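Local coordinates for LbaCas13a H328A (C2c2) (Lachnospiraceae bacterium NK4A179, PDB 5WLH), which binds and probably processes precursor CRISPR RNA and, guided by it, cleaves RNA as a Cas13a (C2c2) nuclease, at residues K94-L107 against I155-I169. Residues are numbered along the deposited sequence; the frame is centred on the assembly and turned at random.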
ATOM      1  N   LYS A  94     -29.806   3.528  32.294  1.00 54.63           N
ATOM      2  CA  LYS A  94     -30.620   4.263  33.256  1.00 55.09           C
ATOM      3  C   LYS A  94     -29.929   5.550  33.693  1.00 54.71           C
ATOM      4  O   LYS A  94     -30.585   6.582  33.880  1.00 55.52           O
ATOM      5  CB  LYS A  94     -30.932   3.379  34.462  1.00 59.70           C
ATOM      6  CG  LYS A  94     -31.859   2.213  34.143  1.00 63.44           C
ATOM      7  CD  LYS A  94     -31.843   1.163  35.243  1.00 68.06           C
ATOM      8  CE  LYS A  94     -33.080   0.270  35.181  1.00 70.64           C
ATOM      9  NZ  LYS A  94     -34.304   0.948  35.708  1.00 71.15           N
ATOM     10  N   ILE A  95     -28.604   5.510  33.857  1.00 53.06           N
ATOM     11  CA  ILE A  95     -27.865   6.719  34.202  1.00 46.79           C
ATOM     12  C   ILE A  95     -27.973   7.749  33.088  1.00 40.34           C
ATOM     13  O   ILE A  95     -28.037   8.958  33.349  1.00 42.86           O
ATOM     14  CB  ILE A  95     -26.395   6.370  34.510  1.00 47.65           C
ATOM     15  CG1 ILE A  95     -26.305   5.510  35.770  1.00 49.53           C
ATOM     16  CG2 ILE A  95     -25.543   7.639  34.646  1.00 43.11           C
ATOM     17  CD1 ILE A  95     -24.888   5.148  36.153  1.00 49.20           C
ATOM     18  N   ASN A  96     -28.019   7.293  31.833  1.00 41.01           N
ATOM     19  CA  ASN A  96     -28.060   8.183  30.679  1.00 41.54           C
ATOM     20  C   ASN A  96     -29.471   8.605  30.287  1.00 48.71           C
ATOM     21  O   ASN A  96     -29.621   9.588  29.549  1.00 50.88           O
ATOM     22  CB  ASN A  96     -27.386   7.518  29.473  1.00 43.64           C
ATOM     23  CG  ASN A  96     -25.871   7.569  29.543  1.00 46.44           C
ATOM     24  OD1 ASN A  96     -25.293   8.283  30.371  1.00 43.35           O
ATOM     25  ND2 ASN A  96     -25.217   6.825  28.661  1.00 46.98           N
ATOM     26  N   ARG A  97     -30.502   7.896  30.751  1.00 55.51           N
ATOM     27  CA  ARG A  97     -31.878   8.258  30.432  1.00 60.16           C
ATOM     28  C   ARG A  97     -32.240   9.596  31.073  1.00 62.39           C
ATOM     29  O   ARG A  97     -31.529  10.115  31.940  1.00 63.88           O
ATOM     30  CB  ARG A  97     -32.851   7.175  30.899  1.00 65.49           C
ATOM     31  CG  ARG A  97     -32.968   5.976  29.962  1.00 71.02           C
ATOM     32  CD  ARG A  97     -34.347   5.319  30.047  1.00 76.07           C
ATOM     33  NE  ARG A  97     -35.208   5.666  28.916  1.00 80.00           N
ATOM     34  CZ  ARG A  97     -36.053   6.694  28.896  1.00 81.13           C
ATOM     35  NH1 ARG A  97     -36.157   7.497  29.947  1.00 81.59           N
ATOM     36  NH2 ARG A  97     -36.794   6.921  27.819  1.00 80.35           N
ATOM     37  N   ARG A  98     -33.372  10.152  30.639  1.00 59.95           N
ATOM     38  CA  ARG A  98     -33.795  11.449  31.148  1.00 58.71           C
ATOM     39  C   ARG A  98     -34.020  11.373  32.656  1.00 53.04           C
ATOM     40  O   ARG A  98     -34.330  10.311  33.203  1.00 51.63           O
ATOM     41  CB  ARG A  98     -35.060  11.927  30.414  1.00 65.24           C
ATOM     42  CG  ARG A  98     -35.912  12.935  31.193  1.00 70.49           C
ATOM     43  CD  ARG A  98     -37.328  13.072  30.652  1.00 74.97           C
ATOM     44  NE  ARG A  98     -37.393  13.949  29.480  1.00 77.94           N
ATOM     45  CZ  ARG A  98     -37.213  15.269  29.505  1.00 79.67           C
ATOM     46  NH1 ARG A  98     -36.953  15.897  30.646  1.00 78.83           N
ATOM     47  NH2 ARG A  98     -37.296  15.969  28.381  1.00 80.64           N
ATOM     48  N   ASN A  99     -33.801  12.508  33.326  1.00 50.10           N
ATOM     49  CA  ASN A  99     -33.789  12.641  34.782  1.00 54.12           C
ATOM     50  C   ASN A  99     -32.550  11.990  35.386  1.00 51.89           C
ATOM     51  O   ASN A  99     -32.316  12.100  36.593  1.00 52.03           O
ATOM     52  CB  ASN A  99     -35.053  12.058  35.419  1.00 57.39           C
ATOM     53  CG  ASN A  99     -36.313  12.697  34.891  1.00 59.75           C
ATOM     54  OD1 ASN A  99     -37.088  12.063  34.176  1.00 61.30           O
ATOM     55  ND2 ASN A  99     -36.521  13.967  35.230  1.00 58.36           N
ATOM     56  N   GLY A 100     -31.758  11.305  34.557  1.00 48.15           N
ATOM     57  CA  GLY A 100     -30.474  10.774  34.972  1.00 47.03           C
ATOM     58  C   GLY A 100     -29.390  11.825  34.872  1.00 44.99           C
ATOM     59  O   GLY A 100     -29.641  13.026  35.015  1.00 44.70           O
ATOM     60  N   LEU A 101     -28.163  11.371  34.623  1.00 43.60           N
ATOM     61  CA  LEU A 101     -27.024  12.278  34.472  1.00 42.28           C
ATOM     62  C   LEU A 101     -26.975  12.755  33.023  1.00 41.70           C
ATOM     63  O   LEU A 101     -26.191  12.288  32.193  1.00 40.92           O
ATOM     64  CB  LEU A 101     -25.730  11.598  34.893  1.00 40.93           C
ATOM     65  CG  LEU A 101     -24.533  12.526  35.089  1.00 40.76           C
ATOM     66  CD1 LEU A 101     -24.847  13.617  36.101  1.00 39.47           C
ATOM     67  CD2 LEU A 101     -23.317  11.732  35.523  1.00 41.64           C
ATOM     68  N   VAL A 102     -27.845  13.711  32.722  1.00 44.12           N
ATOM     69  CA  VAL A 102     -27.937  14.329  31.406  1.00 42.66           C
ATOM     70  C   VAL A 102     -27.539  15.786  31.583  1.00 40.29           C
ATOM     71  O   VAL A 102     -28.344  16.617  32.024  1.00 41.35           O
ATOM     72  CB  VAL A 102     -29.338  14.191  30.808  1.00 41.69           C
ATOM     73  CG1 VAL A 102     -29.396  14.844  29.430  1.00 43.78           C
ATOM     74  CG2 VAL A 102     -29.714  12.730  30.741  1.00 38.41           C
ATOM     75  N   LEU A 103     -26.284  16.094  31.244  1.00 38.91           N
ATOM     76  CA  LEU A 103     -25.732  17.413  31.533  1.00 41.41           C
ATOM     77  C   LEU A 103     -26.507  18.515  30.829  1.00 42.07           C
ATOM     78  O   LEU A 103     -26.677  19.608  31.378  1.00 44.30           O
ATOM     79  CB  LEU A 103     -24.260  17.460  31.125  1.00 43.85           C
ATOM     80  CG  LEU A 103     -23.231  17.270  32.233  1.00 46.50           C
ATOM     81  CD1 LEU A 103     -21.919  17.904  31.816  1.00 43.32           C
ATOM     82  CD2 LEU A 103     -23.739  17.873  33.539  1.00 47.20           C
ATOM     83  N   SER A 104     -26.968  18.252  29.602  1.00 43.66           N
ATOM     84  CA  SER A 104     -27.694  19.274  28.852  1.00 46.17           C
ATOM     85  C   SER A 104     -28.971  19.675  29.573  1.00 45.97           C
ATOM     86  O   SER A 104     -29.329  20.857  29.600  1.00 50.84           O
ATOM     87  CB  SER A 104     -28.014  18.775  27.442  1.00 43.33           C
ATOM     88  OG  SER A 104     -28.651  17.509  27.480  1.00 45.35           O
ATOM     89  N   ASP A 105     -29.669  18.704  30.169  1.00 46.05           N
ATOM     90  CA  ASP A 105     -30.861  19.028  30.946  1.00 44.36           C
ATOM     91  C   ASP A 105     -30.500  19.756  32.235  1.00 44.28           C
ATOM     92  O   ASP A 105     -31.142  20.749  32.594  1.00 40.73           O
ATOM     93  CB  ASP A 105     -31.653  17.755  31.252  1.00 47.93           C
ATOM     94  CG  ASP A 105     -32.153  17.062  29.996  1.00 52.20           C
ATOM     95  OD1 ASP A 105     -32.176  17.708  28.926  1.00 55.49           O
ATOM     96  OD2 ASP A 105     -32.515  15.869  30.073  1.00 52.57           O
ATOM     97  N   MET A 106     -29.463  19.292  32.937  1.00 43.89           N
ATOM     98  CA  MET A 106     -29.124  19.881  34.231  1.00 38.74           C
ATOM     99  C   MET A 106     -28.681  21.332  34.092  1.00 35.91           C
ATOM    100  O   MET A 106     -29.025  22.179  34.925  1.00 35.33           O
ATOM    101  CB  MET A 106     -28.029  19.054  34.904  1.00 37.57           C
ATOM    102  CG  MET A 106     -28.463  17.664  35.309  1.00 35.50           C
ATOM    103  SD  MET A 106     -27.040  16.577  35.493  1.00 37.21           S
ATOM    104  CE  MET A 106     -26.165  17.406  36.823  1.00 32.67           C
ATOM    105  N   LEU A 107     -27.917  21.642  33.052  1.00 29.74           N
ATOM    106  CA  LEU A 107     -27.313  22.960  32.945  1.00 34.26           C
ATOM    107  C   LEU A 107     -28.191  23.964  32.207  1.00 35.41           C
ATOM    108  O   LEU A 107     -27.885  25.161  32.228  1.00 35.58           O
ATOM    109  CB  LEU A 107     -25.944  22.855  32.246  1.00 34.28           C
ATOM    110  CG  LEU A 107     -24.941  21.875  32.872  1.00 32.87           C
ATOM    111  CD1 LEU A 107     -23.548  22.031  32.248  1.00 30.52           C
ATOM    112  CD2 LEU A 107     -24.869  22.024  34.396  1.00 32.57           C
ATOM    113  N   ILE A 155     -26.017  22.652  41.624  1.00 31.19           N
ATOM    114  CA  ILE A 155     -26.353  21.858  40.448  1.00 27.95           C
ATOM    115  C   ILE A 155     -25.155  21.023  40.011  1.00 32.63           C
ATOM    116  O   ILE A 155     -25.304  19.865  39.598  1.00 34.40           O
ATOM    117  CB  ILE A 155     -26.851  22.770  39.309  1.00 30.54           C
ATOM    118  CG1 ILE A 155     -28.249  23.306  39.629  1.00 33.56           C
ATOM    119  CG2 ILE A 155     -26.922  21.993  37.991  1.00 31.70           C
ATOM    120  CD1 ILE A 155     -28.799  24.223  38.556  1.00 35.76           C
ATOM    121  N   ILE A 156     -23.951  21.596  40.094  1.00 32.88           N
ATOM    122  CA  ILE A 156     -22.755  20.861  39.699  1.00 32.22           C
ATOM    123  C   ILE A 156     -21.996  20.401  40.936  1.00 31.95           C
ATOM    124  O   ILE A 156     -20.763  20.428  40.967  1.00 31.42           O
ATOM    125  CB  ILE A 156     -21.864  21.699  38.770  1.00 31.47           C
ATOM    126  CG1 ILE A 156     -21.546  23.062  39.394  1.00 32.85           C
ATOM    127  CG2 ILE A 156     -22.551  21.877  37.423  1.00 29.57           C
ATOM    128  CD1 ILE A 156     -20.210  23.629  38.944  1.00 35.80           C
ATOM    129  N   SER A 157     -22.730  19.962  41.954  1.00 29.04           N
ATOM    130  CA  SER A 157     -22.154  19.400  43.166  1.00 29.91           C
ATOM    131  C   SER A 157     -22.200  17.877  43.128  1.00 28.07           C
ATOM    132  O   SER A 157     -22.934  17.269  42.345  1.00 32.29           O
ATOM    133  CB  SER A 157     -22.898  19.908  44.408  1.00 32.58           C
ATOM    134  OG  SER A 157     -24.200  19.342  44.471  1.00 33.29           O
ATOM    135  N   GLU A 158     -21.393  17.263  43.993  1.00 26.49           N
ATOM    136  CA  GLU A 158     -21.454  15.815  44.144  1.00 28.93           C
ATOM    137  C   GLU A 158     -22.849  15.370  44.553  1.00 30.34           C
ATOM    138  O   GLU A 158     -23.357  14.355  44.061  1.00 30.69           O
ATOM    139  CB  GLU A 158     -20.431  15.351  45.174  1.00 30.73           C
ATOM    140  CG  GLU A 158     -20.456  13.851  45.398  1.00 31.89           C
ATOM    141  CD  GLU A 158     -19.253  13.356  46.181  1.00 34.36           C
ATOM    142  OE1 GLU A 158     -19.185  12.140  46.477  1.00 39.18           O
ATOM    143  OE2 GLU A 158     -18.388  14.187  46.501  1.00 33.60           O
ATOM    144  N   THR A 159     -23.478  16.114  45.462  1.00 35.04           N
ATOM    145  CA  THR A 159     -24.817  15.750  45.920  1.00 37.78           C
ATOM    146  C   THR A 159     -25.785  15.650  44.746  1.00 36.72           C
ATOM    147  O   THR A 159     -26.492  14.647  44.593  1.00 38.72           O
ATOM    148  CB  THR A 159     -25.319  16.765  46.951  1.00 40.17           C
ATOM    149  OG1 THR A 159     -24.465  16.753  48.106  1.00 42.77           O
ATOM    150  CG2 THR A 159     -26.744  16.425  47.368  1.00 39.72           C
ATOM    151  N   ASN A 160     -25.809  16.672  43.885  1.00 33.14           N
ATOM    152  CA  ASN A 160     -26.727  16.640  42.751  1.00 37.83           C
ATOM    153  C   ASN A 160     -26.333  15.568  41.743  1.00 35.81           C
ATOM    154  O   ASN A 160     -27.201  14.903  41.165  1.00 34.26           O
ATOM    155  CB  ASN A 160     -26.789  18.004  42.074  1.00 41.84           C
ATOM    156  CG  ASN A 160     -27.965  18.117  41.139  1.00 44.70           C
ATOM    157  OD1 ASN A 160     -29.049  17.617  41.439  1.00 44.84           O
ATOM    158  ND2 ASN A 160     -27.748  18.719  39.977  1.00 40.45           N
ATOM    159  N   PHE A 161     -25.031  15.379  41.513  1.00 34.70           N
ATOM    160  CA  PHE A 161     -24.613  14.305  40.620  1.00 31.18           C
ATOM    161  C   PHE A 161     -25.030  12.945  41.168  1.00 31.90           C
ATOM    162  O   PHE A 161     -25.510  12.083  40.421  1.00 34.05           O
ATOM    163  CB  PHE A 161     -23.094  14.369  40.396  1.00 32.72           C
ATOM    164  CG  PHE A 161     -22.679  15.190  39.188  1.00 32.53           C
ATOM    165  CD1 PHE A 161     -23.043  16.520  39.070  1.00 33.02           C
ATOM    166  CD2 PHE A 161     -21.901  14.623  38.182  1.00 34.28           C
ATOM    167  CE1 PHE A 161     -22.651  17.279  37.960  1.00 34.41           C
ATOM    168  CE2 PHE A 161     -21.508  15.368  37.078  1.00 33.38           C
ATOM    169  CZ  PHE A 161     -21.876  16.693  36.968  1.00 31.68           C
ATOM    170  N   ILE A 162     -24.872  12.737  42.479  1.00 33.71           N
ATOM    171  CA  ILE A 162     -25.285  11.474  43.083  1.00 32.44           C
ATOM    172  C   ILE A 162     -26.787  11.278  42.913  1.00 37.18           C
ATOM    173  O   ILE A 162     -27.256  10.178  42.597  1.00 40.91           O
ATOM    174  CB  ILE A 162     -24.859  11.429  44.564  1.00 34.98           C
ATOM    175  CG1 ILE A 162     -23.365  11.103  44.681  1.00 35.43           C
ATOM    176  CG2 ILE A 162     -25.719  10.427  45.367  1.00 34.56           C
ATOM    177  CD1 ILE A 162     -22.815  11.196  46.087  1.00 37.41           C
ATOM    178  N   ASN A 163     -27.559  12.351  43.088  1.00 39.79           N
ATOM    179  CA  ASN A 163     -29.007  12.263  42.924  1.00 41.75           C
ATOM    180  C   ASN A 163     -29.384  11.961  41.480  1.00 43.55           C
ATOM    181  O   ASN A 163     -30.252  11.122  41.224  1.00 41.25           O
ATOM    182  CB  ASN A 163     -29.672  13.558  43.389  1.00 37.83           C
ATOM    183  CG  ASN A 163     -29.609  13.740  44.888  1.00 41.46           C
ATOM    184  OD1 ASN A 163     -29.439  12.775  45.640  1.00 42.24           O
ATOM    185  ND2 ASN A 163     -29.746  14.984  45.336  1.00 42.86           N
ATOM    186  N   ARG A 164     -28.750  12.634  40.519  1.00 44.72           N
ATOM    187  CA  ARG A 164     -29.072  12.362  39.125  1.00 45.30           C
ATOM    188  C   ARG A 164     -28.641  10.954  38.727  1.00 46.61           C
ATOM    189  O   ARG A 164     -29.335  10.279  37.957  1.00 47.91           O
ATOM    190  CB  ARG A 164     -28.424  13.416  38.225  1.00 44.48           C
ATOM    191  CG  ARG A 164     -28.959  14.827  38.434  1.00 50.75           C
ATOM    192  CD  ARG A 164     -30.461  14.920  38.176  1.00 53.21           C
ATOM    193  NE  ARG A 164     -30.776  14.849  36.752  1.00 57.19           N
ATOM    194  CZ  ARG A 164     -31.355  15.826  36.055  1.00 60.29           C
ATOM    195  NH1 ARG A 164     -31.598  15.660  34.759  1.00 59.40           N
ATOM    196  NH2 ARG A 164     -31.692  16.968  36.647  1.00 61.70           N
ATOM    197  N   ILE A 165     -27.519  10.481  39.278  1.00 44.58           N
ATOM    198  CA  ILE A 165     -26.987   9.170  38.911  1.00 45.21           C
ATOM    199  C   ILE A 165     -27.886   8.047  39.427  1.00 48.77           C
ATOM    200  O   ILE A 165     -28.108   7.049  38.732  1.00 49.78           O
ATOM    201  CB  ILE A 165     -25.541   9.024  39.426  1.00 44.29           C
ATOM    202  CG1 ILE A 165     -24.578   9.820  38.542  1.00 43.53           C
ATOM    203  CG2 ILE A 165     -25.113   7.565  39.476  1.00 48.84           C
ATOM    204  CD1 ILE A 165     -23.212  10.017  39.177  1.00 44.08           C
ATOM    205  N   LYS A 166     -28.407   8.176  40.643  1.00 51.28           N
ATOM    206  CA  LYS A 166     -29.217   7.106  41.216  1.00 58.07           C
ATOM    207  C   LYS A 166     -30.716   7.320  41.029  1.00 61.34           C
ATOM    208  O   LYS A 166     -31.507   6.474  41.461  1.00 61.94           O
ATOM    209  CB  LYS A 166     -28.893   6.933  42.706  1.00 62.12           C
ATOM    210  CG  LYS A 166     -29.528   7.959  43.626  1.00 65.92           C
ATOM    211  CD  LYS A 166     -28.993   7.820  45.049  1.00 68.71           C
ATOM    212  CE  LYS A 166     -29.358   6.477  45.657  1.00 70.77           C
ATOM    213  NZ  LYS A 166     -28.662   6.251  46.954  1.00 71.99           N
ATOM    214  N   ASN A 167     -31.123   8.411  40.377  1.00 61.91           N
ATOM    215  CA  ASN A 167     -32.546   8.699  40.222  1.00 61.78           C
ATOM    216  C   ASN A 167     -33.252   7.668  39.346  1.00 62.11           C
ATOM    217  O   ASN A 167     -34.462   7.463  39.490  1.00 63.44           O
ATOM    218  CB  ASN A 167     -32.731  10.104  39.648  1.00 61.01           C
ATOM    219  CG  ASN A 167     -34.171  10.573  39.704  1.00 63.46           C
ATOM    220  OD1 ASN A 167     -34.884  10.537  38.700  1.00 64.48           O
ATOM    221  ND2 ASN A 167     -34.607  11.019  40.877  1.00 62.36           N
ATOM    222  N   ASN A 168     -32.530   7.013  38.436  1.00 59.18           N
ATOM    223  CA  ASN A 168     -33.109   5.984  37.582  1.00 61.47           C
ATOM    224  C   ASN A 168     -32.620   4.585  37.931  1.00 66.75           C
ATOM    225  O   ASN A 168     -32.908   3.638  37.192  1.00 67.36           O
ATOM    226  CB  ASN A 168     -32.810   6.273  36.109  1.00 58.56           C
ATOM    227  CG  ASN A 168     -33.327   7.624  35.660  1.00 55.81           C
ATOM    228  OD1 ASN A 168     -34.122   8.260  36.350  1.00 55.15           O
ATOM    229  ND2 ASN A 168     -32.869   8.074  34.495  1.00 54.58           N
ATOM    230  N   ILE A 169     -31.882   4.430  39.026  1.00 69.06           N
ATOM    231  CA  ILE A 169     -31.293   3.153  39.408  1.00 71.96           C
ATOM    232  C   ILE A 169     -31.998   2.649  40.655  1.00 78.02           C
ATOM    233  O   ILE A 169     -32.076   3.360  41.664  1.00 78.67           O
ATOM    234  CB  ILE A 169     -29.781   3.273  39.656  1.00 71.13           C
ATOM    235  CG1 ILE A 169     -29.073   3.825  38.416  1.00 70.72           C
ATOM    236  CG2 ILE A 169     -29.204   1.923  40.055  1.00 71.84           C
ATOM    237  CD1 ILE A 169     -28.826   2.793  37.335  1.00 70.20           C
TER
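Gly100 and Arg164 bring the two backbones closest, CA to CA 4.7 Å, where the type II turn Arg97–Gly100 lies against helix 158-166, whose axis runs at 130° to that of helix 103-107 but stays 12.4 Å from it, a gap bridged by side chains. Asn168 holds both the last turn of helix 83-96 and the beta turn: its ND2 donates to Lys94 O at 2.8 Å, in the carbonyl plane, and to Arg98 O at 3.0 Å, from above that carbonyl's plane. Arg164, bent at chi2 and chi3 (-59° and -73°), curls back and sets NE 2.8 Å from Gly100 O in a hydrogen bond, while Met106 CG covers one guanidinium face, 3.5 Å above its centre. With an alanine here, Gly100 O would probably lose its side-chain donor and Met106 CG the flat group it lies on. Deeper in, Leu101 CD1 sits over a face of Phe161, 4.0 Å from the ring centroid, and Leu101 CD2 packs on Ile165 CG1. Met106 is a knob among Ile155, Asn160, Phe161 and Arg164; its SD stands above the Phe161 ring, 5.5 Å from the centroid, a distant Met-aromatic contact. Turn and following short helix are thus fastened onto helix 158-166 within the helical N-terminal part of Cas13a.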